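Local structure of SAHS4 (Ramazzottius varieornatus, 5Z4G) at residues Lys27-Asp32 and Lys58-Leu63; Ala44-Pro49 and Thr146-Thr151; Asp102-Lys107 and Pro124-Glu129. The protein probably acts as a secreted, heat-soluble molecular shield when water is scarce, with a fold like fatty-acid-binding proteins and bound zinc. One frame throughout, in Å; residues are numbered along the deposited sequence. Where two conformers were deposited one is given.

Interaction 1: Lys27-Asp32 and Lys58-Leu63; sequences KWESID and KQKTLL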
ATOM      1  N   LYS A  27       1.785   9.163   8.622  1.00  9.19           N
ATOM      2  CA  LYS A  27       0.442   8.586   8.606  1.00  9.10           C
ATOM      3  C   LYS A  27      -0.401   9.297   7.557  1.00  8.12           C
ATOM      4  O   LYS A  27      -0.283  10.500   7.372  1.00  9.73           O
ATOM      5  CB  LYS A  27      -0.215   8.661   9.983  1.00 10.48           C
ATOM      6  CG  LYS A  27      -1.405   7.727  10.127  1.00 10.96           C
ATOM      7  CD  LYS A  27      -2.023   7.840  11.497  1.00 11.48           C
ATOM      8  CE  LYS A  27      -3.062   6.754  11.700  1.00 12.70           C
ATOM      9  NZ  LYS A  27      -3.596   6.752  13.090  1.00 14.92           N
ATOM     10  N   TRP A  28      -1.245   8.529   6.869  1.00  8.42           N
ATOM     11  CA  TRP A  28      -1.910   8.966   5.651  1.00  8.28           C
ATOM     12  C   TRP A  28      -3.371   8.538   5.663  1.00  9.28           C
ATOM     13  O   TRP A  28      -3.688   7.425   6.077  1.00 10.71           O
ATOM     14  CB  TRP A  28      -1.218   8.325   4.441  1.00  8.30           C
ATOM     15  CG  TRP A  28       0.251   8.653   4.365  1.00  7.85           C
ATOM     16  CD1 TRP A  28       1.306   7.880   4.805  1.00  8.29           C
ATOM     17  CD2 TRP A  28       0.823   9.850   3.839  1.00  8.70           C
ATOM     18  NE1 TRP A  28       2.499   8.530   4.566  1.00  8.86           N
ATOM     19  CE2 TRP A  28       2.233   9.736   3.962  1.00  9.15           C
ATOM     20  CE3 TRP A  28       0.280  11.000   3.223  1.00  8.95           C
ATOM     21  CZ2 TRP A  28       3.113  10.747   3.508  1.00  9.46           C
ATOM     22  CZ3 TRP A  28       1.151  12.014   2.780  1.00  9.10           C
ATOM     23  CH2 TRP A  28       2.553  11.876   2.926  1.00  9.95           C
ATOM     24  N   GLU A  29      -4.251   9.428   5.208  0.50  9.91           N
ATOM     25  CA  GLU A  29      -5.677   9.129   5.086  0.50 10.35           C
ATOM     26  C   GLU A  29      -6.095   9.219   3.629  0.50 10.22           C
ATOM     27  O   GLU A  29      -5.817  10.220   2.964  0.50 10.71           O
ATOM     28  CB  GLU A  29      -6.507  10.099   5.935  0.50 12.40           C
ATOM     29  CG  GLU A  29      -8.012   9.922   5.786  0.50 16.30           C
ATOM     30  CD  GLU A  29      -8.795  11.067   6.400  0.50 20.53           C
ATOM     31  OE1 GLU A  29      -9.853  11.430   5.848  0.50 24.23           O
ATOM     32  OE2 GLU A  29      -8.352  11.615   7.428  0.50 20.87           O
ATOM     33  N   SER A  30      -6.759   8.178   3.131  1.00  9.34           N
ATOM     34  CA  SER A  30      -7.230   8.171   1.744  1.00 10.26           C
ATOM     35  C   SER A  30      -8.195   9.336   1.512  1.00 10.88           C
ATOM     36  O   SER A  30      -9.039   9.650   2.373  1.00 12.41           O
ATOM     37  CB  SER A  30      -7.882   6.837   1.395  1.00 11.54           C
ATOM     38  OG  SER A  30      -9.003   6.570   2.210  1.00 11.60           O
ATOM     39  N   ILE A  31      -8.035  10.006   0.376  1.00 11.20           N
ATOM     40  CA  ILE A  31      -8.955  11.095   0.027  1.00 12.53           C
ATOM     41  C   ILE A  31     -10.330  10.528  -0.327  1.00 13.79           C
ATOM     42  O   ILE A  31     -10.445   9.346  -0.644  1.00 14.85           O
ATOM     43  CB  ILE A  31      -8.399  12.003  -1.090  1.00 13.25           C
ATOM     44  CG1 ILE A  31      -8.384  11.282  -2.445  1.00 14.13           C
ATOM     45  CG2 ILE A  31      -7.021  12.523  -0.696  1.00 13.11           C
ATOM     46  CD1 ILE A  31      -8.344  12.219  -3.641  1.00 16.27           C
ATOM     47  N   ASP A  32     -11.359  11.368  -0.270  1.00 16.62           N
ATOM     48  CA  ASP A  32     -12.717  10.938  -0.636  1.00 18.74           C
ATOM     49  C   ASP A  32     -12.769  10.386  -2.059  1.00 18.54           C
ATOM     50  O   ASP A  32     -12.121  10.914  -2.954  1.00 18.03           O
ATOM     51  CB  ASP A  32     -13.705  12.094  -0.481  1.00 24.26           C
ATOM     52  CG  ASP A  32     -14.140  12.324   0.971  1.00 28.79           C
ATOM     53  OD1 ASP A  32     -13.645  11.644   1.895  1.00 31.20           O
ATOM     54  OD2 ASP A  32     -14.996  13.201   1.191  1.00 34.88           O
ATOM     55  N   LYS A  58     -18.030   5.507   1.740  1.00 36.33           N
ATOM     56  CA  LYS A  58     -17.423   6.434   2.701  1.00 35.41           C
ATOM     57  C   LYS A  58     -16.217   5.857   3.452  1.00 32.86           C
ATOM     58  O   LYS A  58     -15.570   6.579   4.211  1.00 33.43           O
ATOM     59  CB  LYS A  58     -18.474   6.946   3.697  1.00 40.26           C
ATOM     60  CG  LYS A  58     -19.344   8.076   3.156  1.00 42.69           C
ATOM     61  CD  LYS A  58     -20.194   8.723   4.244  1.00 47.77           C
ATOM     62  CE  LYS A  58     -21.568   8.076   4.359  1.00 50.23           C
ATOM     63  NZ  LYS A  58     -22.449   8.823   5.301  1.00 51.16           N
ATOM     64  N   GLN A  59     -15.910   4.578   3.221  1.00 29.70           N
ATOM     65  CA  GLN A  59     -14.849   3.870   3.946  1.00 27.23           C
ATOM     66  C   GLN A  59     -13.450   4.454   3.712  1.00 23.22           C
ATOM     67  O   GLN A  59     -12.955   4.475   2.590  1.00 25.40           O
ATOM     68  CB  GLN A  59     -14.867   2.368   3.610  1.00 29.18           C
ATOM     69  CG  GLN A  59     -13.860   1.531   4.395  1.00 29.82           C
ATOM     70  CD  GLN A  59     -14.115   1.566   5.891  1.00 31.75           C
ATOM     71  OE1 GLN A  59     -15.159   1.115   6.368  1.00 35.56           O
ATOM     72  NE2 GLN A  59     -13.166   2.110   6.636  1.00 30.71           N
ATOM     73  N   LYS A  60     -12.829   4.929   4.788  1.00 20.20           N
ATOM     74  CA  LYS A  60     -11.456   5.441   4.733  1.00 17.58           C
ATOM     75  C   LYS A  60     -10.415   4.349   4.937  1.00 15.61           C
ATOM     76  O   LYS A  60     -10.659   3.360   5.627  1.00 17.59           O
ATOM     77  CB  LYS A  60     -11.256   6.550   5.772  1.00 18.97           C
ATOM     78  CG  LYS A  60     -12.078   7.805   5.515  1.00 22.56           C
ATOM     79  CD  LYS A  60     -11.545   8.568   4.315  1.00 24.52           C
ATOM     80  CE  LYS A  60     -12.136   9.956   4.241  1.00 27.10           C
ATOM     81  NZ  LYS A  60     -11.575  10.692   3.079  1.00 28.75           N
ATOM     82  N   THR A  61      -9.254   4.551   4.325  1.00 13.40           N
ATOM     83  CA  THR A  61      -8.062   3.778   4.615  1.00 12.18           C
ATOM     84  C   THR A  61      -7.081   4.695   5.322  1.00 11.35           C
ATOM     85  O   THR A  61      -6.821   5.815   4.860  1.00 11.88           O
ATOM     86  CB  THR A  61      -7.393   3.267   3.313  1.00 13.52           C
ATOM     87  OG1 THR A  61      -8.315   2.465   2.568  1.00 15.16           O
ATOM     88  CG2 THR A  61      -6.128   2.450   3.590  1.00 14.39           C
ATOM     89  N   LEU A  62      -6.536   4.208   6.432  1.00 11.48           N
ATOM     90  CA  LEU A  62      -5.414   4.850   7.094  1.00 11.57           C
ATOM     91  C   LEU A  62      -4.165   4.015   6.865  1.00 11.73           C
ATOM     92  O   LEU A  62      -4.176   2.800   7.040  1.00 14.20           O
ATOM     93  CB  LEU A  62      -5.683   5.038   8.591  1.00 13.63           C
ATOM     94  CG  LEU A  62      -6.951   5.802   8.971  1.00 14.90           C
ATOM     95  CD1 LEU A  62      -7.041   5.950  10.482  1.00 17.51           C
ATOM     96  CD2 LEU A  62      -7.037   7.162   8.283  1.00 16.81           C
ATOM     97  N   LEU A  63      -3.089   4.676   6.471  1.00 11.06           N
ATOM     98  CA  LEU A  63      -1.836   4.004   6.219  1.00 11.15           C
ATOM     99  C   LEU A  63      -0.746   4.675   7.043  1.00 10.67           C
ATOM    100  O   LEU A  63      -0.638   5.897   7.053  1.00 11.89           O
ATOM    101  CB  LEU A  63      -1.553   4.113   4.725  1.00 14.76           C
ATOM    102  CG  LEU A  63      -0.249   3.673   4.117  1.00 16.06           C
ATOM    103  CD1 LEU A  63      -0.017   2.201   4.385  1.00 18.36           C
ATOM    104  CD2 LEU A  63      -0.378   3.944   2.625  1.00 19.35           C
TER
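Lys60 crosses to the 27-32 segment, where its ammonium group meets oxygens of Asp32 and Ser30. Asp32 OD1 lies closest, with Lys60 NZ on its anti side at 2.6 Å, 23° out of the carboxylate plane. The backbone O of Ser30 takes a hydrogen bond from Lys60 NZ at 2.8 Å. In one of the two Glu29 conformers OE1 adds a long, less certain salt bridge to Lys60 NZ (3.3 Å). A bend at chi2 (-71°) turns the lysine chain towards these acceptors. With an alanine in place of Lys60, Asp32 is likely to lose its positive partner and the Ser30 carbonyl this donor. Ser30 OG accepts the backbone N-H of Thr61 at 2.9 Å, almost straight at 176°. Ser30 N in turn donates to Thr61 O. Trp28 and Leu63 form an antiparallel hydrogen-bonded pair, with bonds both ways between their backbones. Glu29 and Leu62 form the next, non-hydrogen-bonded pair. Thr61 OG1 is hydrogen-bonded to Arg154 NH1, and Trp28 NE1 to Trp24 O. The contact joins strands 26-30 and 62-66, antiparallel neighbours in a barrel sheet consistent with the fatty-acid-binding protein fold. Strand 150-159 flanks the first on its other edge, and strand 74-79 flanks the second.

Interaction 2: Ala44-Pro49 and Thr146-Thr151; sequences AANIPP and TSNGVT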
ATOM      1  N   ALA A  44      -9.713  -5.935 -14.535  1.00 31.09           N
ATOM      2  CA  ALA A  44      -8.479  -6.572 -14.993  1.00 30.84           C
ATOM      3  C   ALA A  44      -7.729  -7.354 -13.912  1.00 30.95           C
ATOM      4  O   ALA A  44      -7.194  -8.435 -14.187  1.00 31.59           O
ATOM      5  CB  ALA A  44      -7.569  -5.547 -15.634  1.00 29.52           C
ATOM      6  N   ALA A  45      -7.699  -6.814 -12.693  1.00 29.45           N
ATOM      7  CA  ALA A  45      -6.982  -7.444 -11.578  1.00 31.11           C
ATOM      8  C   ALA A  45      -7.862  -8.431 -10.811  1.00 31.97           C
ATOM      9  O   ALA A  45      -7.413  -9.047  -9.833  1.00 32.81           O
ATOM     10  CB  ALA A  45      -6.391  -6.391 -10.644  1.00 28.96           C
ATOM     11  N   ASN A  46      -9.108  -8.580 -11.279  1.00 31.97           N
ATOM     12  CA  ASN A  46     -10.088  -9.513 -10.724  1.00 32.92           C
ATOM     13  C   ASN A  46     -10.261  -9.320  -9.221  1.00 31.07           C
ATOM     14  O   ASN A  46     -10.132 -10.264  -8.435  1.00 32.60           O
ATOM     15  CB  ASN A  46      -9.742 -10.967 -11.093  1.00 36.78           C
ATOM     16  CG  ASN A  46      -9.592 -11.169 -12.589  1.00 37.13           C
ATOM     17  OD1 ASN A  46      -8.520 -11.537 -13.072  1.00 41.82           O
ATOM     18  ND2 ASN A  46     -10.664 -10.916 -13.334  1.00 39.19           N
ATOM     19  N   ILE A  47     -10.522  -8.071  -8.838  1.00 28.42           N
ATOM     20  CA  ILE A  47     -10.751  -7.714  -7.440  1.00 29.58           C
ATOM     21  C   ILE A  47     -12.151  -8.193  -7.045  1.00 27.67           C
ATOM     22  O   ILE A  47     -13.141  -7.724  -7.614  1.00 28.61           O
ATOM     23  CB  ILE A  47     -10.554  -6.192  -7.190  1.00 29.29           C
ATOM     24  CG1 ILE A  47      -9.157  -5.709  -7.664  1.00 32.11           C
ATOM     25  CG2 ILE A  47     -10.837  -5.818  -5.734  1.00 30.99           C
ATOM     26  CD1 ILE A  47      -7.949  -6.448  -7.104  1.00 32.28           C
ATOM     27  N   PRO A  48     -12.233  -9.145  -6.084  1.00 28.01           N
ATOM     28  CA  PRO A  48     -13.529  -9.704  -5.671  1.00 26.75           C
ATOM     29  C   PRO A  48     -14.397  -8.656  -4.961  1.00 25.12           C
ATOM     30  O   PRO A  48     -13.846  -7.721  -4.371  1.00 25.85           O
ATOM     31  CB  PRO A  48     -13.135 -10.827  -4.705  1.00 28.22           C
ATOM     32  CG  PRO A  48     -11.811 -10.413  -4.163  1.00 29.72           C
ATOM     33  CD  PRO A  48     -11.119  -9.713  -5.296  1.00 28.50           C
ATOM     34  N   PRO A  49     -15.742  -8.794  -5.024  1.00 22.65           N
ATOM     35  CA  PRO A  49     -16.646  -7.859  -4.331  1.00 23.17           C
ATOM     36  C   PRO A  49     -16.315  -7.610  -2.856  1.00 23.22           C
ATOM     37  O   PRO A  49     -16.469  -6.480  -2.395  1.00 24.53           O
ATOM     38  CB  PRO A  49     -18.014  -8.529  -4.468  1.00 23.08           C
ATOM     39  CG  PRO A  49     -17.919  -9.258  -5.760  1.00 23.38           C
ATOM     40  CD  PRO A  49     -16.506  -9.764  -5.841  1.00 22.67           C
ATOM     41  N   THR A 146      -0.252  -1.435 -10.125  1.00 11.26           N
ATOM     42  CA  THR A 146      -0.419  -2.060 -11.434  1.00 12.04           C
ATOM     43  C   THR A 146      -0.507  -3.562 -11.266  1.00 11.59           C
ATOM     44  O   THR A 146       0.336  -4.155 -10.590  1.00 11.96           O
ATOM     45  CB  THR A 146       0.742  -1.692 -12.378  1.00 12.75           C
ATOM     46  OG1 THR A 146       0.846  -0.263 -12.455  1.00 14.97           O
ATOM     47  CG2 THR A 146       0.533  -2.277 -13.800  1.00 13.53           C
ATOM     48  N   SER A 147      -1.515  -4.166 -11.890  1.00 12.59           N
ATOM     49  CA  SER A 147      -1.664  -5.615 -11.887  1.00 14.10           C
ATOM     50  C   SER A 147      -2.364  -6.050 -13.157  1.00 14.95           C
ATOM     51  O   SER A 147      -3.342  -5.417 -13.570  1.00 16.20           O
ATOM     52  CB  SER A 147      -2.454  -6.078 -10.661  1.00 15.66           C
ATOM     53  OG  SER A 147      -2.428  -7.489 -10.571  1.00 16.33           O
ATOM     54  N   ASN A 148      -1.856  -7.119 -13.777  1.00 15.73           N
ATOM     55  CA  ASN A 148      -2.429  -7.654 -15.031  1.00 17.37           C
ATOM     56  C   ASN A 148      -2.554  -6.563 -16.095  1.00 16.47           C
ATOM     57  O   ASN A 148      -3.530  -6.522 -16.869  1.00 18.36           O
ATOM     58  CB  ASN A 148      -3.793  -8.327 -14.780  1.00 20.33           C
ATOM     59  CG  ASN A 148      -3.685  -9.639 -14.017  1.00 22.44           C
ATOM     60  OD1 ASN A 148      -2.606 -10.218 -13.874  1.00 22.43           O
ATOM     61  ND2 ASN A 148      -4.822 -10.120 -13.530  1.00 24.01           N
ATOM     62  N   GLY A 149      -1.564  -5.672 -16.108  1.00 16.28           N
ATOM     63  CA  GLY A 149      -1.474  -4.614 -17.106  1.00 16.43           C
ATOM     64  C   GLY A 149      -2.267  -3.341 -16.879  1.00 16.43           C
ATOM     65  O   GLY A 149      -2.171  -2.418 -17.688  1.00 17.97           O
ATOM     66  N   VAL A 150      -3.051  -3.273 -15.800  1.00 15.98           N
ATOM     67  CA  VAL A 150      -3.864  -2.073 -15.529  1.00 16.24           C
ATOM     68  C   VAL A 150      -3.383  -1.357 -14.283  1.00 15.19           C
ATOM     69  O   VAL A 150      -3.074  -1.993 -13.274  1.00 14.66           O
ATOM     70  CB  VAL A 150      -5.381  -2.378 -15.495  1.00 18.05           C
ATOM     71  CG1 VAL A 150      -6.204  -1.149 -15.124  1.00 19.74           C
ATOM     72  CG2 VAL A 150      -5.834  -2.852 -16.871  1.00 19.95           C
ATOM     73  N   THR A 151      -3.317  -0.032 -14.390  1.00 15.25           N
ATOM     74  CA  THR A 151      -2.829   0.833 -13.331  1.00 15.79           C
ATOM     75  C   THR A 151      -3.958   1.655 -12.725  1.00 16.25           C
ATOM     76  O   THR A 151      -4.736   2.292 -13.440  1.00 17.80           O
ATOM     77  CB  THR A 151      -1.723   1.763 -13.868  1.00 16.10           C
ATOM     78  OG1 THR A 151      -0.644   0.966 -14.352  1.00 16.77           O
ATOM     79  CG2 THR A 151      -1.192   2.675 -12.784  1.00 18.31           C
TER
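Asn148 reaches from a beta turn to the end of a helix, where its ND2 donates to Ala44 O. Asn148 ND2 lies 3.0 Å from Ala44 O, and the bond is nearly straight (170° at the hydrogen). The acceptor lies in the amide plane of Asn148. The donor is somewhat tilted from the carbonyl plane of Ala44. In Asn148, CG lies anti to the carbonyl carbon (chi1 -71°), which swings the amide toward the helix end. Asn148 CB also passes 3.5 Å from Ala44 O, on the way to the bond.

The receiving end is the C-terminal end of helix 38-44. Asn46 leaves the helix with positive phi, in a Schellman motif. On the other side, Ser147 to Val150 form a type I' turn, the tight hairpin connection between strands 140-147 and 150-159. Asn148 and Gly149 both have positive phi in this turn. The helix end thus lies against a hairpin tip of the beta barrel, in a fold consistent with the fatty-acid-binding protein family.

Two carbon contacts lie beside the bond. Ala44 CB meets Val150 CG2 at 3.4 Å, tighter than usual van der Waals contact. In Val150 the CG1 branch is anti to the backbone N (chi1 176°), and it is the other methyl, CG2, that meets the alanine. Ala45 CB packs on Ser147 CB at 3.9 Å. The Ser147 hydroxyl has its polar partners elsewhere, in Glu129 O and Gln128 NE2. Gln128 NE2 also donates to Ala45 O, and Phe41 of the helix touches Ser147.

Interaction 3: Asp102-Lys107 and Pro124-Glu129; sequences DGVDLK and PSKNQE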
ATOM      1  N   ASP A 102      -7.707 -14.133   4.757  1.00 25.30           N
ATOM      2  CA  ASP A 102      -8.747 -15.130   4.451  1.00 26.14           C
ATOM      3  C   ASP A 102      -8.170 -16.326   3.682  1.00 25.78           C
ATOM      4  O   ASP A 102      -8.706 -16.735   2.651  1.00 26.16           O
ATOM      5  CB  ASP A 102      -9.936 -14.493   3.697  1.00 28.08           C
ATOM      6  CG  ASP A 102     -10.689 -13.454   4.526  1.00 29.70           C
ATOM      7  OD1 ASP A 102     -10.730 -13.566   5.771  1.00 28.60           O
ATOM      8  OD2 ASP A 102     -11.264 -12.524   3.916  1.00 32.80           O
ATOM      9  N   GLY A 103      -7.052 -16.854   4.189  1.00 26.08           N
ATOM     10  CA  GLY A 103      -6.389 -18.028   3.619  1.00 27.26           C
ATOM     11  C   GLY A 103      -5.732 -17.862   2.258  1.00 24.31           C
ATOM     12  O   GLY A 103      -5.497 -18.854   1.565  1.00 25.58           O
ATOM     13  N   VAL A 104      -5.444 -16.620   1.872  1.00 21.81           N
ATOM     14  CA  VAL A 104      -4.747 -16.326   0.614  1.00 21.01           C
ATOM     15  C   VAL A 104      -3.385 -15.721   0.966  1.00 19.88           C
ATOM     16  O   VAL A 104      -3.329 -14.648   1.570  1.00 21.51           O
ATOM     17  CB  VAL A 104      -5.549 -15.338  -0.280  1.00 22.76           C
ATOM     18  CG1 VAL A 104      -4.798 -15.039  -1.570  1.00 23.83           C
ATOM     19  CG2 VAL A 104      -6.940 -15.879  -0.604  1.00 23.76           C
ATOM     20  N   ASP A 105      -2.304 -16.408   0.590  1.00 19.38           N
ATOM     21  CA  ASP A 105      -0.936 -15.949   0.854  1.00 19.42           C
ATOM     22  C   ASP A 105      -0.463 -14.938  -0.176  1.00 18.58           C
ATOM     23  O   ASP A 105      -0.699 -15.085  -1.379  1.00 19.11           O
ATOM     24  CB  ASP A 105       0.054 -17.120   0.896  1.00 22.72           C
ATOM     25  CG  ASP A 105      -0.035 -17.940   2.182  1.00 26.83           C
ATOM     26  OD1 ASP A 105      -0.875 -17.647   3.064  1.00 28.32           O
ATOM     27  OD2 ASP A 105       0.756 -18.898   2.303  1.00 31.53           O
ATOM     28  N   LEU A 106       0.227 -13.925   0.325  1.00 18.80           N
ATOM     29  CA  LEU A 106       0.766 -12.844  -0.466  1.00 20.51           C
ATOM     30  C   LEU A 106       2.245 -12.751  -0.098  1.00 20.22           C
ATOM     31  O   LEU A 106       2.582 -12.646   1.081  1.00 24.51           O
ATOM     32  CB  LEU A 106       0.013 -11.560  -0.102  1.00 23.30           C
ATOM     33  CG  LEU A 106       0.289 -10.200  -0.729  1.00 25.29           C
ATOM     34  CD1 LEU A 106      -0.992  -9.378  -0.753  1.00 25.92           C
ATOM     35  CD2 LEU A 106       1.405  -9.463   0.001  1.00 26.73           C
ATOM     36  N   LYS A 107       3.112 -12.820  -1.103  1.00 18.06           N
ATOM     37  CA  LYS A 107       4.545 -12.614  -0.916  1.00 16.35           C
ATOM     38  C   LYS A 107       4.903 -11.216  -1.399  1.00 14.26           C
ATOM     39  O   LYS A 107       4.407 -10.764  -2.425  1.00 16.41           O
ATOM     40  CB  LYS A 107       5.349 -13.658  -1.690  1.00 19.62           C
ATOM     41  CG  LYS A 107       5.158 -15.082  -1.200  1.00 22.96           C
ATOM     42  CD  LYS A 107       6.018 -16.053  -1.992  1.00 27.43           C
ATOM     43  CE  LYS A 107       5.652 -17.490  -1.668  1.00 31.89           C
ATOM     44  NZ  LYS A 107       6.516 -18.462  -2.390  1.00 35.81           N
ATOM     45  N   PRO A 124       0.811 -16.329  -5.413  1.00 24.13           N
ATOM     46  CA  PRO A 124       1.043 -17.565  -6.169  1.00 26.31           C
ATOM     47  C   PRO A 124      -0.240 -18.329  -6.495  1.00 27.85           C
ATOM     48  O   PRO A 124      -0.368 -18.843  -7.610  1.00 30.88           O
ATOM     49  CB  PRO A 124       1.953 -18.376  -5.243  1.00 28.31           C
ATOM     50  CG  PRO A 124       2.674 -17.347  -4.454  1.00 28.58           C
ATOM     51  CD  PRO A 124       1.644 -16.282  -4.194  1.00 24.89           C
ATOM     52  N   SER A 125      -1.190 -18.357  -5.555  1.00 29.11           N
ATOM     53  CA  SER A 125      -2.452 -19.102  -5.734  1.00 30.07           C
ATOM     54  C   SER A 125      -3.323 -18.574  -6.882  1.00 30.32           C
ATOM     55  O   SER A 125      -4.100 -19.332  -7.467  1.00 33.19           O
ATOM     56  CB  SER A 125      -3.255 -19.160  -4.431  1.00 31.84           C
ATOM     57  OG  SER A 125      -3.574 -17.863  -3.958  1.00 30.58           O
ATOM     58  N   LYS A 126      -3.167 -17.286  -7.196  1.00 27.18           N
ATOM     59  CA  LYS A 126      -3.887 -16.626  -8.292  1.00 28.04           C
ATOM     60  C   LYS A 126      -3.018 -16.393  -9.534  1.00 27.36           C
ATOM     61  O   LYS A 126      -3.513 -15.895 -10.553  1.00 30.49           O
ATOM     62  CB  LYS A 126      -4.464 -15.289  -7.812  1.00 28.64           C
ATOM     63  CG  LYS A 126      -5.647 -15.419  -6.867  1.00 32.11           C
ATOM     64  CD  LYS A 126      -6.219 -14.050  -6.524  1.00 33.58           C
ATOM     65  CE  LYS A 126      -7.531 -14.167  -5.761  1.00 36.23           C
ATOM     66  NZ  LYS A 126      -7.348 -14.654  -4.364  1.00 35.14           N
ATOM     67  N   ASN A 127      -1.732 -16.749  -9.442  1.00 26.32           N
ATOM     68  CA  ASN A 127      -0.728 -16.479 -10.485  1.00 26.97           C
ATOM     69  C   ASN A 127      -0.734 -14.993 -10.894  1.00 24.86           C
ATOM     70  O   ASN A 127      -0.709 -14.652 -12.082  1.00 26.60           O
ATOM     71  CB  ASN A 127      -0.905 -17.418 -11.694  1.00 30.91           C
ATOM     72  CG  ASN A 127       0.275 -17.375 -12.650  1.00 34.78           C
ATOM     73  OD1 ASN A 127       1.426 -17.228 -12.234  1.00 36.74           O
ATOM     74  ND2 ASN A 127      -0.009 -17.503 -13.945  1.00 35.78           N
ATOM     75  N   GLN A 128      -0.774 -14.121  -9.885  1.00 20.96           N
ATOM     76  CA  GLN A 128      -0.981 -12.693 -10.100  1.00 20.46           C
ATOM     77  C   GLN A 128       0.028 -11.832  -9.347  1.00 19.12           C
ATOM     78  O   GLN A 128       0.194 -11.973  -8.134  1.00 21.70           O
ATOM     79  CB  GLN A 128      -2.414 -12.317  -9.707  1.00 23.30           C
ATOM     80  CG  GLN A 128      -2.837 -10.902 -10.076  1.00 24.58           C
ATOM     81  CD  GLN A 128      -4.262 -10.575  -9.664  1.00 26.16           C
ATOM     82  OE1 GLN A 128      -5.044 -11.454  -9.272  1.00 28.68           O
ATOM     83  NE2 GLN A 128      -4.612  -9.303  -9.761  1.00 24.98           N
ATOM     84  N   GLU A 129       0.709 -10.955 -10.073  0.53 17.42           N
ATOM     85  CA  GLU A 129       1.641 -10.020  -9.453  0.53 15.21           C
ATOM     86  C   GLU A 129       1.142  -8.586  -9.546  0.53 14.06           C
ATOM     87  O   GLU A 129       0.442  -8.214 -10.495  0.53 13.40           O
ATOM     88  CB  GLU A 129       3.062 -10.170 -10.019  0.53 17.00           C
ATOM     89  CG  GLU A 129       3.221  -9.787 -11.482  0.53 19.72           C
ATOM     90  CD  GLU A 129       4.660  -9.818 -11.975  0.53 21.66           C
ATOM     91  OE1 GLU A 129       4.849 -10.008 -13.192  0.53 22.31           O
ATOM     92  OE2 GLU A 129       5.603  -9.650 -11.168  0.53 23.29           O
TER
HETATM   93  O   HOH W   1      -1.183 -17.389  -2.724  1.00 29.36           O
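A water molecule makes the polar link between Asp105 and Ser125, with no direct hydrogen bond between the two segments. It donates to Asp105 O at 2.7 Å and accepts from Ser125 N at 3.0 Å. The backbones stay well apart: the nearest CA atoms, of Val104 and Ser125, are 7.3 Å from each other. The water thus bridges a carbonyl of one strand and an amide of the turn facing it. Ser125 OG is also near this water, 2.7 Å away.

The remaining touches come from side chains on either side of the bridge. Val104 points toward the turn and meets two residues there. Its CG1 methyl is 3.8 Å from Lys126 NZ and also touches Ser125 OG. CG2 lies close to the same ammonium group. The lysine runs extended as far as CE and then bends (chi4 72°), which brings NZ over the valine methyls. The two side chains cross at about a right angle. Towards Lys107, the Pro124 ring makes the contact. Its CD lies near Asp105 O, and its CG is 4.1 Å from Lys107 CE. The extended lysine chain crosses the proline at about a right angle.

Within the turn, Asn127 N bonds back to Pro124 O. Asn127 and Gln128 both face Ile123, which makes a G1 beta bulge where strand 128-137 begins. Asp105 OD1 is hydrogen-bonded to Ser100 OG on strand 97-101. The contact is largely exposed to solvent. It joins the beginning of strand 104-113 to the turn between strands 116-123 and 128-137. Strand 116-123 lies between strands 104-113 and 128-137 in the sheet, and its Ile123 touches Val104.

Overall arrangement
From the N terminus, strand 26-30 opens interaction 1. The chain then runs through helix 38-44, enters the first segment of interaction 2 and passes helix 49-52. Interaction 1 closes at 58-63, so the two contacts cross along the chain. Interaction 3 opens and closes later, nested inside the long loop that 146-151 closes in interaction 2. All three reach the same antiparallel sheet. Interaction 1 joins two neighbouring strands, interaction 2 sets a helix end on a hairpin, and interaction 3 sets a turn beside a strand. Interactions 2 and 3 touch through Gln128. Interactions 1 and 3 lie on opposite sides of the chain's centre, 24 Å apart between centres.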